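Local atomic coordinates of CbsA (Xanthomonas oryzae pv. oryzae, PDB entry 5XYH), a protein that hydrolyses beta-1,4-glucosidic bonds in cellulose, probably releasing cellobiose from chain ends, as a family 6 exoglucanase that degrades plant cell walls. Residues Y14-Y19 / Q70-A75; I86-V91 / K137-V142; L111-L116 / S168-A173; S149-V154 / S211-V216. All blocks are in the same frame, centred on the assembly; numbering follows the deposited sequence.

Contact 1 of 4, residues Y14-Y19 / Q70-A75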
loop_
_atom_site.group_PDB
_atom_site.type_symbol
_atom_site.label_atom_id
_atom_site.label_comp_id
_atom_site.label_asym_id
_atom_site.label_seq_id
_atom_site.Cartn_x
_atom_site.Cartn_y
_atom_site.Cartn_z
ATOM N N TYR A 14 16.120 2.858 -4.396
ATOM C CA TYR A 14 16.834 1.665 -3.952
ATOM C C TYR A 14 16.160 0.408 -4.496
ATOM O O TYR A 14 14.953 0.214 -4.322
ATOM C CB TYR A 14 16.888 1.661 -2.420
ATOM C CG TYR A 14 17.229 0.329 -1.787
ATOM C CD1 TYR A 14 18.446 -0.292 -2.051
ATOM C CD2 TYR A 14 16.336 -0.307 -0.925
ATOM C CE1 TYR A 14 18.766 -1.513 -1.477
ATOM C CE2 TYR A 14 16.653 -1.528 -0.345
ATOM C CZ TYR A 14 17.872 -2.123 -0.626
ATOM O OH TYR A 14 18.212 -3.341 -0.063
ATOM N N VAL A 15 16.933 -0.432 -5.177
ATOM C CA VAL A 15 16.447 -1.685 -5.759
ATOM C C VAL A 15 16.810 -2.821 -4.799
ATOM O O VAL A 15 17.990 -3.121 -4.589
ATOM C CB VAL A 15 17.027 -1.923 -7.161
ATOM C CG1 VAL A 15 16.600 -3.289 -7.697
ATOM C CG2 VAL A 15 16.617 -0.791 -8.149
ATOM N N ASN A 16 15.798 -3.441 -4.210
ATOM C CA ASN A 16 15.989 -4.412 -3.134
ATOM C C ASN A 16 16.495 -5.737 -3.692
ATOM O O ASN A 16 15.781 -6.382 -4.468
ATOM C CB ASN A 16 14.673 -4.613 -2.380
ATOM C CG ASN A 16 14.776 -5.644 -1.241
ATOM O OD1 ASN A 16 15.855 -6.154 -0.914
ATOM N ND2 ASN A 16 13.631 -5.946 -0.625
ATOM N N PRO A 17 17.700 -6.182 -3.323
ATOM C CA PRO A 17 18.210 -7.451 -3.869
ATOM C C PRO A 17 17.402 -8.657 -3.437
ATOM O O PRO A 17 17.474 -9.702 -4.097
ATOM C CB PRO A 17 19.652 -7.519 -3.341
ATOM C CG PRO A 17 19.708 -6.566 -2.211
ATOM C CD PRO A 17 18.701 -5.489 -2.491
ATOM N N ASP A 18 16.619 -8.551 -2.362
ATOM C CA ASP A 18 15.762 -9.676 -2.002
ATOM C C ASP A 18 14.614 -9.826 -2.992
ATOM O O ASP A 18 14.214 -10.948 -3.323
ATOM C CB ASP A 18 15.231 -9.507 -0.589
ATOM C CG ASP A 18 16.326 -9.557 0.446
ATOM O OD1 ASP A 18 17.320 -10.288 0.223
ATOM O OD2 ASP A 18 16.183 -8.864 1.477
ATOM N N TYR A 19 14.047 -8.705 -3.450
ATOM C CA TYR A 19 13.041 -8.776 -4.505
ATOM C C TYR A 19 13.661 -9.293 -5.800
ATOM O O TYR A 19 13.072 -10.140 -6.479
ATOM C CB TYR A 19 12.396 -7.399 -4.702
ATOM C CG TYR A 19 11.246 -7.367 -5.678
ATOM C CD1 TYR A 19 10.006 -7.901 -5.341
ATOM C CD2 TYR A 19 11.391 -6.794 -6.935
ATOM C CE1 TYR A 19 8.947 -7.883 -6.238
ATOM C CE2 TYR A 19 10.336 -6.767 -7.838
ATOM C CZ TYR A 19 9.117 -7.316 -7.480
ATOM O OH TYR A 19 8.062 -7.285 -8.376
ATOM N N GLN A 70 19.904 -2.564 8.364
ATOM C CA GLN A 70 21.219 -2.014 8.044
ATOM C C GLN A 70 21.743 -2.547 6.717
ATOM O O GLN A 70 22.396 -1.813 5.964
ATOM C CB GLN A 70 22.209 -2.318 9.161
ATOM C CG GLN A 70 21.780 -1.770 10.492
ATOM C CD GLN A 70 22.857 -1.923 11.530
ATOM O OE1 GLN A 70 24.028 -2.139 11.193
ATOM N NE2 GLN A 70 22.478 -1.808 12.804
ATOM N N GLY A 71 21.484 -3.824 6.415
ATOM C CA GLY A 71 21.898 -4.360 5.124
ATOM C C GLY A 71 21.236 -3.642 3.958
ATOM O O GLY A 71 21.871 -3.382 2.930
ATOM N N HIS A 72 19.945 -3.329 4.097
ATOM C CA HIS A 72 19.251 -2.542 3.086
ATOM C C HIS A 72 19.893 -1.177 2.934
ATOM O O HIS A 72 20.115 -0.704 1.818
ATOM C CB HIS A 72 17.782 -2.369 3.461
ATOM C CG HIS A 72 16.963 -3.602 3.297
ATOM N ND1 HIS A 72 16.767 -4.211 2.075
ATOM C CD2 HIS A 72 16.249 -4.318 4.194
ATOM C CE1 HIS A 72 15.979 -5.258 2.233
ATOM N NE2 HIS A 72 15.654 -5.346 3.510
ATOM N N LEU A 73 20.176 -0.522 4.055
ATOM C CA LEU A 73 20.725 0.828 3.989
ATOM C C LEU A 73 22.138 0.820 3.421
ATOM O O LEU A 73 22.531 1.759 2.711
ATOM C CB LEU A 73 20.704 1.460 5.375
ATOM C CG LEU A 73 19.301 1.664 5.958
ATOM C CD1 LEU A 73 19.368 1.926 7.456
ATOM C CD2 LEU A 73 18.594 2.803 5.234
ATOM N N ASN A 74 22.907 -0.229 3.728
ATOM C CA ASN A 74 24.225 -0.403 3.124
ATOM C C ASN A 74 24.120 -0.627 1.625
ATOM O O ASN A 74 24.879 -0.029 0.850
ATOM C CB ASN A 74 24.952 -1.571 3.786
ATOM C CG ASN A 74 25.360 -1.262 5.208
ATOM O OD1 ASN A 74 25.398 -0.101 5.607
ATOM N ND2 ASN A 74 25.653 -2.303 5.990
ATOM N N ALA A 75 23.197 -1.489 1.189
ATOM C CA ALA A 75 23.042 -1.700 -0.246
ATOM C C ALA A 75 22.633 -0.405 -0.938
ATOM O O ALA A 75 23.102 -0.106 -2.047
ATOM C CB ALA A 75 22.025 -2.805 -0.527
#

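Contact 2 of 4, residues I86-V91 / K137-V142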
loop_
_atom_site.group_PDB
_atom_site.type_symbol
_atom_site.label_atom_id
_atom_site.label_comp_id
_atom_site.label_asym_id
_atom_site.label_seq_id
_atom_site.Cartn_x
_atom_site.Cartn_y
_atom_site.Cartn_z
ATOM N N ILE A 86 18.901 9.596 -3.664
ATOM C CA ILE A 86 18.305 8.266 -3.781
ATOM C C ILE A 86 17.283 8.106 -2.657
ATOM O O ILE A 86 17.532 8.528 -1.522
ATOM C CB ILE A 86 19.393 7.166 -3.730
ATOM C CG1 ILE A 86 18.797 5.768 -3.933
ATOM C CG2 ILE A 86 20.174 7.244 -2.425
ATOM C CD1 ILE A 86 19.839 4.661 -4.041
ATOM N N THR A 87 16.113 7.541 -2.976
ATOM C CA THR A 87 15.105 7.272 -1.956
ATOM C C THR A 87 15.139 5.795 -1.570
ATOM O O THR A 87 15.318 4.920 -2.430
ATOM C CB THR A 87 13.693 7.683 -2.412
ATOM O OG1 THR A 87 13.293 6.968 -3.592
ATOM C CG2 THR A 87 13.638 9.166 -2.697
ATOM N N VAL A 88 15.013 5.527 -0.267
ATOM C CA VAL A 88 14.942 4.172 0.277
ATOM C C VAL A 88 13.546 3.994 0.857
ATOM O O VAL A 88 13.186 4.647 1.845
ATOM C CB VAL A 88 16.020 3.917 1.339
ATOM C CG1 VAL A 88 15.935 2.491 1.849
ATOM C CG2 VAL A 88 17.395 4.178 0.757
ATOM N N GLY A 89 12.752 3.123 0.245
ATOM C CA GLY A 89 11.363 2.969 0.637
ATOM C C GLY A 89 11.184 1.940 1.736
ATOM O O GLY A 89 11.596 0.783 1.592
ATOM N N LEU A 90 10.537 2.363 2.829
ATOM C CA LEU A 90 10.255 1.519 3.980
ATOM C C LEU A 90 8.773 1.590 4.304
ATOM O O LEU A 90 8.135 2.635 4.145
ATOM C CB LEU A 90 11.042 1.943 5.228
ATOM C CG LEU A 90 12.574 1.918 5.187
ATOM C CD1 LEU A 90 13.161 2.420 6.509
ATOM C CD2 LEU A 90 13.122 0.530 4.854
ATOM N N VAL A 91 8.236 0.466 4.763
ATOM C CA VAL A 91 6.869 0.383 5.255
ATOM C C VAL A 91 6.956 0.139 6.756
ATOM O O VAL A 91 7.456 -0.902 7.199
ATOM C CB VAL A 91 6.079 -0.717 4.545
ATOM C CG1 VAL A 91 4.629 -0.641 4.959
ATOM C CG2 VAL A 91 6.216 -0.564 3.028
ATOM N N LYS A 137 23.296 9.568 6.191
ATOM C CA LYS A 137 22.779 10.918 5.976
ATOM C C LYS A 137 22.602 11.237 4.491
ATOM O O LYS A 137 21.779 12.091 4.146
ATOM C CB LYS A 137 23.699 11.942 6.682
ATOM C CG LYS A 137 24.997 12.287 5.941
ATOM C CD LYS A 137 24.866 13.574 5.076
ATOM C CE LYS A 137 25.818 13.555 3.863
ATOM N NZ LYS A 137 25.337 14.502 2.801
ATOM N N GLY A 138 23.334 10.567 3.600
ATOM C CA GLY A 138 23.182 10.833 2.180
ATOM C C GLY A 138 22.006 10.146 1.514
ATOM O O GLY A 138 21.753 10.390 0.331
ATOM N N LEU A 139 21.289 9.300 2.255
ATOM C CA LEU A 139 20.091 8.613 1.787
ATOM C C LEU A 139 18.848 9.395 2.197
ATOM O O LEU A 139 18.803 9.984 3.280
ATOM C CB LEU A 139 20.018 7.205 2.379
ATOM C CG LEU A 139 21.217 6.256 2.210
ATOM C CD1 LEU A 139 21.014 4.996 3.018
ATOM C CD2 LEU A 139 21.440 5.895 0.754
ATOM N N ARG A 140 17.836 9.380 1.336
ATOM C CA ARG A 140 16.507 9.886 1.671
ATOM C C ARG A 140 15.620 8.692 2.012
ATOM O O ARG A 140 15.366 7.836 1.158
ATOM C CB ARG A 140 15.921 10.687 0.513
ATOM C CG ARG A 140 16.659 11.982 0.239
ATOM C CD ARG A 140 15.984 12.764 -0.876
ATOM N NE ARG A 140 16.739 13.977 -1.179
ATOM C CZ ARG A 140 16.572 14.716 -2.269
ATOM N NH1 ARG A 140 15.681 14.370 -3.191
ATOM N NH2 ARG A 140 17.316 15.797 -2.442
ATOM N N ILE A 141 15.179 8.618 3.260
ATOM C CA ILE A 141 14.348 7.518 3.725
ATOM C C ILE A 141 12.892 7.946 3.570
ATOM O O ILE A 141 12.495 8.992 4.083
ATOM C CB ILE A 141 14.674 7.154 5.182
ATOM C CG1 ILE A 141 16.191 7.019 5.384
ATOM C CG2 ILE A 141 13.971 5.860 5.587
ATOM C CD1 ILE A 141 16.812 5.937 4.505
ATOM N N VAL A 142 12.098 7.153 2.853
ATOM C CA VAL A 142 10.695 7.483 2.592
ATOM C C VAL A 142 9.846 6.402 3.236
ATOM O O VAL A 142 9.862 5.243 2.795
ATOM C CB VAL A 142 10.379 7.597 1.093
ATOM C CG1 VAL A 142 8.888 7.885 0.899
ATOM C CG2 VAL A 142 11.232 8.674 0.427
HETATM O O HOH W 1 19.777 10.998 -1.280
#

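Contact 3 of 4, residues L111-L116 / S168-A173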
loop_
_atom_site.group_PDB
_atom_site.type_symbol
_atom_site.label_atom_id
_atom_site.label_comp_id
_atom_site.label_asym_id
_atom_site.label_seq_id
_atom_site.Cartn_x
_atom_site.Cartn_y
_atom_site.Cartn_z
ATOM N N LEU A 111 -2.915 -5.441 21.378
ATOM C CA LEU A 111 -3.572 -4.150 21.569
ATOM C C LEU A 111 -3.748 -3.884 23.062
ATOM O O LEU A 111 -4.849 -3.913 23.618
ATOM C CB LEU A 111 -4.904 -4.117 20.836
ATOM C CG LEU A 111 -5.546 -2.733 20.804
ATOM C CD1 LEU A 111 -4.850 -1.832 19.768
ATOM C CD2 LEU A 111 -7.055 -2.840 20.551
ATOM N N THR A 112 -2.613 -3.625 23.706
ATOM C CA THR A 112 -2.529 -3.268 25.113
ATOM C C THR A 112 -1.460 -2.197 25.272
ATOM O O THR A 112 -0.618 -1.999 24.389
ATOM C CB THR A 112 -2.157 -4.472 25.995
ATOM O OG1 THR A 112 -0.845 -4.919 25.634
ATOM C CG2 THR A 112 -3.157 -5.639 25.819
ATOM N N GLN A 113 -1.476 -1.529 26.427
ATOM C CA GLN A 113 -0.400 -0.595 26.755
ATOM C C GLN A 113 0.961 -1.280 26.756
ATOM O O GLN A 113 1.953 -0.715 26.273
ATOM C CB GLN A 113 -0.667 0.054 28.107
ATOM C CG GLN A 113 -1.793 1.051 28.061
ATOM C CD GLN A 113 -1.511 2.187 27.099
ATOM O OE1 GLN A 113 -0.390 2.703 27.042
ATOM N NE2 GLN A 113 -2.528 2.580 26.331
ATOM N N ALA A 114 1.037 -2.507 27.280
ATOM C CA ALA A 114 2.293 -3.239 27.175
ATOM C C ALA A 114 2.684 -3.436 25.712
ATOM O O ALA A 114 3.866 -3.318 25.351
ATOM C CB ALA A 114 2.188 -4.575 27.911
ATOM N N GLY A 115 1.700 -3.707 24.848
ATOM C CA GLY A 115 1.995 -3.840 23.433
ATOM C C GLY A 115 2.530 -2.550 22.851
ATOM O O GLY A 115 3.512 -2.552 22.106
ATOM N N LEU A 116 1.910 -1.433 23.215
ATOM C CA LEU A 116 2.350 -0.135 22.717
ATOM C C LEU A 116 3.779 0.176 23.152
ATOM O O LEU A 116 4.569 0.716 22.364
ATOM C CB LEU A 116 1.388 0.947 23.194
ATOM C CG LEU A 116 1.713 2.389 22.815
ATOM C CD1 LEU A 116 1.736 2.543 21.301
ATOM C CD2 LEU A 116 0.724 3.332 23.454
ATOM N N SER A 168 -9.187 2.684 23.019
ATOM C CA SER A 168 -7.954 2.567 23.788
ATOM C C SER A 168 -6.976 3.696 23.491
ATOM O O SER A 168 -6.035 3.899 24.264
ATOM C CB SER A 168 -7.272 1.232 23.499
ATOM O OG SER A 168 -6.725 1.230 22.183
ATOM N N GLY A 169 -7.153 4.408 22.381
ATOM C CA GLY A 169 -6.194 5.418 21.971
ATOM C C GLY A 169 -4.906 4.877 21.393
ATOM O O GLY A 169 -4.049 5.670 20.995
ATOM N N ILE A 170 -4.760 3.552 21.274
ATOM C CA ILE A 170 -3.446 2.976 20.996
ATOM C C ILE A 170 -3.021 3.226 19.550
ATOM O O ILE A 170 -1.855 3.546 19.295
ATOM C CB ILE A 170 -3.427 1.480 21.356
ATOM C CG1 ILE A 170 -3.566 1.328 22.879
ATOM C CG2 ILE A 170 -2.138 0.843 20.880
ATOM C CD1 ILE A 170 -3.624 -0.133 23.379
ATOM N N TYR A 171 -3.938 3.088 18.579
ATOM C CA TYR A 171 -3.566 3.401 17.199
ATOM C C TYR A 171 -3.034 4.824 17.092
ATOM O O TYR A 171 -1.958 5.053 16.530
ATOM C CB TYR A 171 -4.752 3.227 16.249
ATOM C CG TYR A 171 -4.924 1.842 15.678
ATOM C CD1 TYR A 171 -4.382 0.729 16.308
ATOM C CD2 TYR A 171 -5.663 1.647 14.509
ATOM C CE1 TYR A 171 -4.567 -0.549 15.782
ATOM C CE2 TYR A 171 -5.850 0.384 13.974
ATOM C CZ TYR A 171 -5.309 -0.710 14.614
ATOM O OH TYR A 171 -5.501 -1.956 14.076
ATOM N N GLU A 172 -3.768 5.791 17.654
ATOM C CA GLU A 172 -3.353 7.188 17.577
ATOM C C GLU A 172 -2.049 7.416 18.327
ATOM O O GLU A 172 -1.208 8.208 17.886
ATOM C CB GLU A 172 -4.462 8.095 18.115
ATOM C CG GLU A 172 -5.710 8.060 17.251
ATOM C CD GLU A 172 -6.931 8.652 17.928
ATOM O OE1 GLU A 172 -7.155 9.872 17.777
ATOM O OE2 GLU A 172 -7.677 7.886 18.599
ATOM N N ALA A 173 -1.861 6.721 19.457
ATOM C CA ALA A 173 -0.618 6.868 20.210
ATOM C C ALA A 173 0.557 6.297 19.436
ATOM O O ALA A 173 1.638 6.892 19.421
ATOM C CB ALA A 173 -0.731 6.197 21.579
#

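Contact 4 of 4, residues S149-V154 / S211-V216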
loop_
_atom_site.group_PDB
_atom_site.type_symbol
_atom_site.label_atom_id
_atom_site.label_comp_id
_atom_site.label_asym_id
_atom_site.label_seq_id
_atom_site.Cartn_x
_atom_site.Cartn_y
_atom_site.Cartn_z
ATOM N N SER A 149 -4.312 0.975 9.202
ATOM C CA SER A 149 -4.490 1.321 10.604
ATOM C C SER A 149 -5.620 2.325 10.716
ATOM O O SER A 149 -6.794 1.919 10.858
ATOM C CB SER A 149 -3.179 1.841 11.210
ATOM O OG SER A 149 -2.757 3.037 10.587
ATOM N N LEU A 150 -5.338 3.629 10.650
ATOM C CA LEU A 150 -6.314 4.667 10.963
ATOM C C LEU A 150 -7.638 4.567 10.205
ATOM O O LEU A 150 -8.687 4.765 10.845
ATOM C CB LEU A 150 -5.680 6.046 10.726
ATOM C CG LEU A 150 -4.547 6.425 11.677
ATOM C CD1 LEU A 150 -4.127 7.883 11.483
ATOM C CD2 LEU A 150 -4.979 6.191 13.110
ATOM N N PRO A 151 -7.681 4.298 8.889
ATOM C CA PRO A 151 -8.985 4.261 8.199
ATOM C C PRO A 151 -10.005 3.333 8.848
ATOM O O PRO A 151 -11.209 3.626 8.807
ATOM C CB PRO A 151 -8.620 3.779 6.789
ATOM C CG PRO A 151 -7.198 4.172 6.613
ATOM C CD PRO A 151 -6.579 3.994 7.955
ATOM N N ASN A 152 -9.559 2.242 9.477
ATOM C CA ASN A 152 -10.503 1.334 10.121
ATOM C C ASN A 152 -11.228 1.998 11.276
ATOM O O ASN A 152 -12.356 1.609 11.604
ATOM C CB ASN A 152 -9.791 0.079 10.610
ATOM C CG ASN A 152 -9.153 -0.694 9.491
ATOM O OD1 ASN A 152 -9.844 -1.169 8.583
ATOM N ND2 ASN A 152 -7.820 -0.835 9.543
ATOM N N LEU A 153 -10.604 2.991 11.915
ATOM C CA LEU A 153 -11.289 3.693 12.995
ATOM C C LEU A 153 -12.487 4.488 12.491
ATOM O O LEU A 153 -13.395 4.790 13.275
ATOM C CB LEU A 153 -10.328 4.624 13.733
ATOM C CG LEU A 153 -9.010 4.038 14.235
ATOM C CD1 LEU A 153 -8.333 5.056 15.110
ATOM C CD2 LEU A 153 -9.260 2.747 15.012
ATOM N N VAL A 154 -12.517 4.822 11.209
ATOM C CA VAL A 154 -13.616 5.581 10.635
ATOM C C VAL A 154 -14.669 4.671 10.017
ATOM O O VAL A 154 -15.867 4.890 10.205
ATOM C CB VAL A 154 -13.079 6.592 9.602
ATOM C CG1 VAL A 154 -14.232 7.344 8.943
ATOM C CG2 VAL A 154 -12.117 7.566 10.278
ATOM N N SER A 211 -10.563 14.931 10.140
ATOM C CA SER A 211 -10.253 15.417 11.481
ATOM C C SER A 211 -9.394 14.428 12.264
ATOM O O SER A 211 -8.573 14.847 13.091
ATOM C CB SER A 211 -11.532 15.734 12.253
ATOM O OG SER A 211 -11.994 14.598 12.958
ATOM N N LEU A 212 -9.546 13.123 12.005
ATOM C CA LEU A 212 -8.689 12.131 12.646
ATOM C C LEU A 212 -7.235 12.313 12.239
ATOM O O LEU A 212 -6.355 12.440 13.091
ATOM C CB LEU A 212 -9.152 10.713 12.303
ATOM C CG LEU A 212 -8.232 9.571 12.744
ATOM C CD1 LEU A 212 -8.075 9.555 14.245
ATOM C CD2 LEU A 212 -8.778 8.231 12.235
ATOM N N TYR A 213 -6.957 12.308 10.936
ATOM C CA TYR A 213 -5.580 12.501 10.496
ATOM C C TYR A 213 -5.049 13.849 10.957
ATOM O O TYR A 213 -3.894 13.960 11.378
ATOM C CB TYR A 213 -5.482 12.367 8.972
ATOM C CG TYR A 213 -5.466 10.917 8.522
ATOM C CD1 TYR A 213 -6.645 10.183 8.426
ATOM C CD2 TYR A 213 -4.278 10.286 8.222
ATOM C CE1 TYR A 213 -6.627 8.844 8.021
ATOM C CE2 TYR A 213 -4.247 8.960 7.819
ATOM C CZ TYR A 213 -5.405 8.241 7.724
ATOM O OH TYR A 213 -5.329 6.920 7.322
ATOM N N THR A 214 -5.883 14.882 10.913
ATOM C CA THR A 214 -5.410 16.197 11.340
ATOM C C THR A 214 -5.076 16.191 12.827
ATOM O O THR A 214 -3.998 16.639 13.238
ATOM C CB THR A 214 -6.459 17.264 11.014
ATOM O OG1 THR A 214 -6.678 17.279 9.600
ATOM C CG2 THR A 214 -5.966 18.636 11.449
ATOM N N ARG A 215 -5.978 15.642 13.645
ATOM C CA ARG A 215 -5.759 15.603 15.089
ATOM C C ARG A 215 -4.507 14.812 15.451
ATOM O O ARG A 215 -3.739 15.221 16.334
ATOM C CB ARG A 215 -6.988 15.009 15.768
ATOM C CG ARG A 215 -6.851 14.793 17.244
ATOM C CD ARG A 215 -8.185 14.340 17.828
ATOM N NE ARG A 215 -8.567 12.986 17.421
ATOM C CZ ARG A 215 -9.544 12.702 16.563
ATOM N NH1 ARG A 215 -10.241 13.681 16.003
ATOM N NH2 ARG A 215 -9.828 11.436 16.277
ATOM N N VAL A 216 -4.269 13.683 14.775
ATOM C CA VAL A 216 -3.120 12.852 15.135
ATOM C C VAL A 216 -1.816 13.559 14.797
ATOM O O VAL A 216 -0.906 13.642 15.630
ATOM C CB VAL A 216 -3.199 11.481 14.442
ATOM C CG1 VAL A 216 -1.865 10.728 14.610
ATOM C CG2 VAL A 216 -4.346 10.670 15.014
#

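Contact 1 of 4, residues Y14-Y19 / Q70-A75
Tyr14 and His72 are joined by the one hydrogen bond of this contact, between Tyr14 OH and His72 ND1, 2.7 Å apart; either could be the donor. Tyr14 CG is anti to the backbone N (chi1 163°), which starts the ring off toward helix 69-79. Each partner atom lies close to the plane of the other's ring, yet the planes stand 79° apart. The rings therefore meet rim to rim rather than stacking.

Two weaker polar approaches fall on the CE1 and NE2 side of the imidazole. Asn16 OD1 lies at the ring edge, 3.3 Å from His72 CE1, an approach suited to the polarised C-H of that carbon. Asp18 OD2 lies obliquely to the ring, 3.7 Å from His72 CE1 and 4.1 Å from His72 NE2, and could favour a protonated histidine, although its firm partner is the backbone N of Leu67. Asn16 OD1 also caps the helix that starts at Pro17, accepting from Asp18 N at 2.9 Å. The Asp18 N-H lies well above the plane of the Asn16 side-chain carbonyl (64° out of it), and asparagine, with a short side chain ending in an acceptor, suits this N-cap.

The apolar share falls to Ala75, whose CB rests 3.6 Å from Tyr14 CE1; a methyl is small enough to let the phenol come against the helix. One face of that phenol receives the carbonyl oxygen of His72, 3.6 Å from Tyr14 CZ.

The contact thus ties the start of helix 17-27 to helix 69-79. Val49 of strand 49-51 touches Tyr14, Asn16 and His72.

Contact 2 of 4, residues I86-V91 / K137-V142
Val88 and Ile141 sit side by side on neighbouring parallel strands, the two ends of a beta-alpha-beta crossover in the family 6 alpha/beta barrel, with helix 113-131 between them in sequence. Four backbone bonds knit the strands, the shortest from Val88 N to Arg140 O at 2.7 Å.

Ile141 does most on the face it shares with Val88. Its CG1 stands anti to the carbonyl carbon, and chi2 of -60° turns CD1 back across to Val88 CB, 3.8 Å away, while CG2 meets Leu90 CD1 at 3.7 Å. Helix 69-79 covers this face through Leu73 and Ala76, and the branched Val88 and Ile141 offer it an aliphatic surface. Ile86 CG2 and Leu139 CD2 touch at 3.7 Å, their side chains pointing the same way.

Thr87, Arg140 and Val142 occupy the other face. Val142 CG2, anti to its carbonyl carbon, is the branch directed at Thr87, meeting its CB at 3.9 Å. The Arg140 chain runs extended from CG to NE, carrying its guanidinium away from the partner strand to the backbone oxygen of Pro7.

Beside Ile86, a water accepts from Ile86 N at 2.9 Å and donates to Gly138 O at 2.6 Å.

Contact 3 of 4, residues L111-L116 / S168-A173
Ser168 OG, which approaches Leu111 CD1 at 4.3 Å, is gripped twice: it accepts from Ile170 N at 3.2 Å, forming an ST turn, and is hydrogen-bonded to the carbonyl oxygen of Gln164. Serine suits a site that must both give and receive a bond. Next to it, Gly169 takes up a positive phi of 75°, ending helix 160-167 and serving as N-cap of helix 170-183.

Ile170 carries the apolar part. Its chi2 of 177° extends CD1 to the backbone of the opposite helix start, 3.5 Å from Thr112 C. Leu111 CD1 crosses over to Ile170 CB at 3.9 Å and also approaches Tyr171 CE1, on a ring whose hydroxyl is hydrogen-bonded to Gly97 O. Both segments are helix starts of the family 6 alpha/beta barrel: helix 113-131 connects strand 86-92 to strand 140-145, and helix 170-183 precedes strand 188-193.

Thr112 caps helix 113-131, its OG1 accepting from Gly115 N at 2.9 Å. One turn on, Leu116 CD2 reaches Ala173 CB at 3.7 Å, where the small alanine lets the leucine lie close. At the more exposed border, the bent chain of Gln113 brings NE2 to within 3.8 Å of Ile170 CG1.

Contact 4 of 4, residues S149-V154 / S211-V216
Helix 150-155, which follows strand 140-145 of the barrel, meets helix 206-218 through Leu150 and Pro151 on one side and Leu212 and Tyr213 on the other. Leu150 lies over the phenol: its CD1 stands 4.0 Å from the Tyr213 ring centroid and 17° off the normal, a CH-pi contact, while its CB touches Tyr213 CZ at 3.7 Å. The leucine CG is anti to the carbonyl carbon (chi1 -67°), which starts the branch toward the ring.

Pro151 comes from a different direction. Its CD lies at the ring edge, near the plane, 3.2 Å from Tyr213 OH. That hydroxyl is hydrogen-bonded to the backbone oxygen of Asp193, so the tyrosine can be buried among apolar groups with its polar end satisfied. Proline has no N-H to offer, which costs little this near the beginning of a helix.

The two short helical segments cross at 134°, with axes 10.7 Å apart at closest approach. Helix 206-218 connects strands 188-193 and 229-232 of the family 6 barrel, and helix 150-155 lies in the connection after strand 140-145. Met192 of strand 188-193 touches Leu150 and Tyr213 alike.

Leu212 makes its contacts through one methyl, CD2. It lies 3.7 Å from Leu150 O and 3.9 Å from Val154 CG2, the valine and leucine side chains sliding past each other in opposite directions. Leu153 CB closes on the same methyl at 4.2 Å.

In the fold
The contacts form two touching pairs. Contacts 1 and 2, with centres about 11 Å apart, share a probable hydrogen bond from Tyr14 N to Thr87 O (3.0 Å), and Leu73 packs on Ile141. Contacts 3 and 4, about 14 Å between centres, are joined by packing of Glu172 on Leu212 and by its long, weak ion pair with Arg215. Between the pairs the nearest atoms of contacts 2 and 4 are about 10 Å apart, those of contacts 2 and 3 about 14 Å. Helix 113-131, starting in contact 3, falls between the strands of contact 2, so these two alternate along the chain. Family 6 active sites lie at C-terminal strand ends, probably the side of contacts 3 and 4.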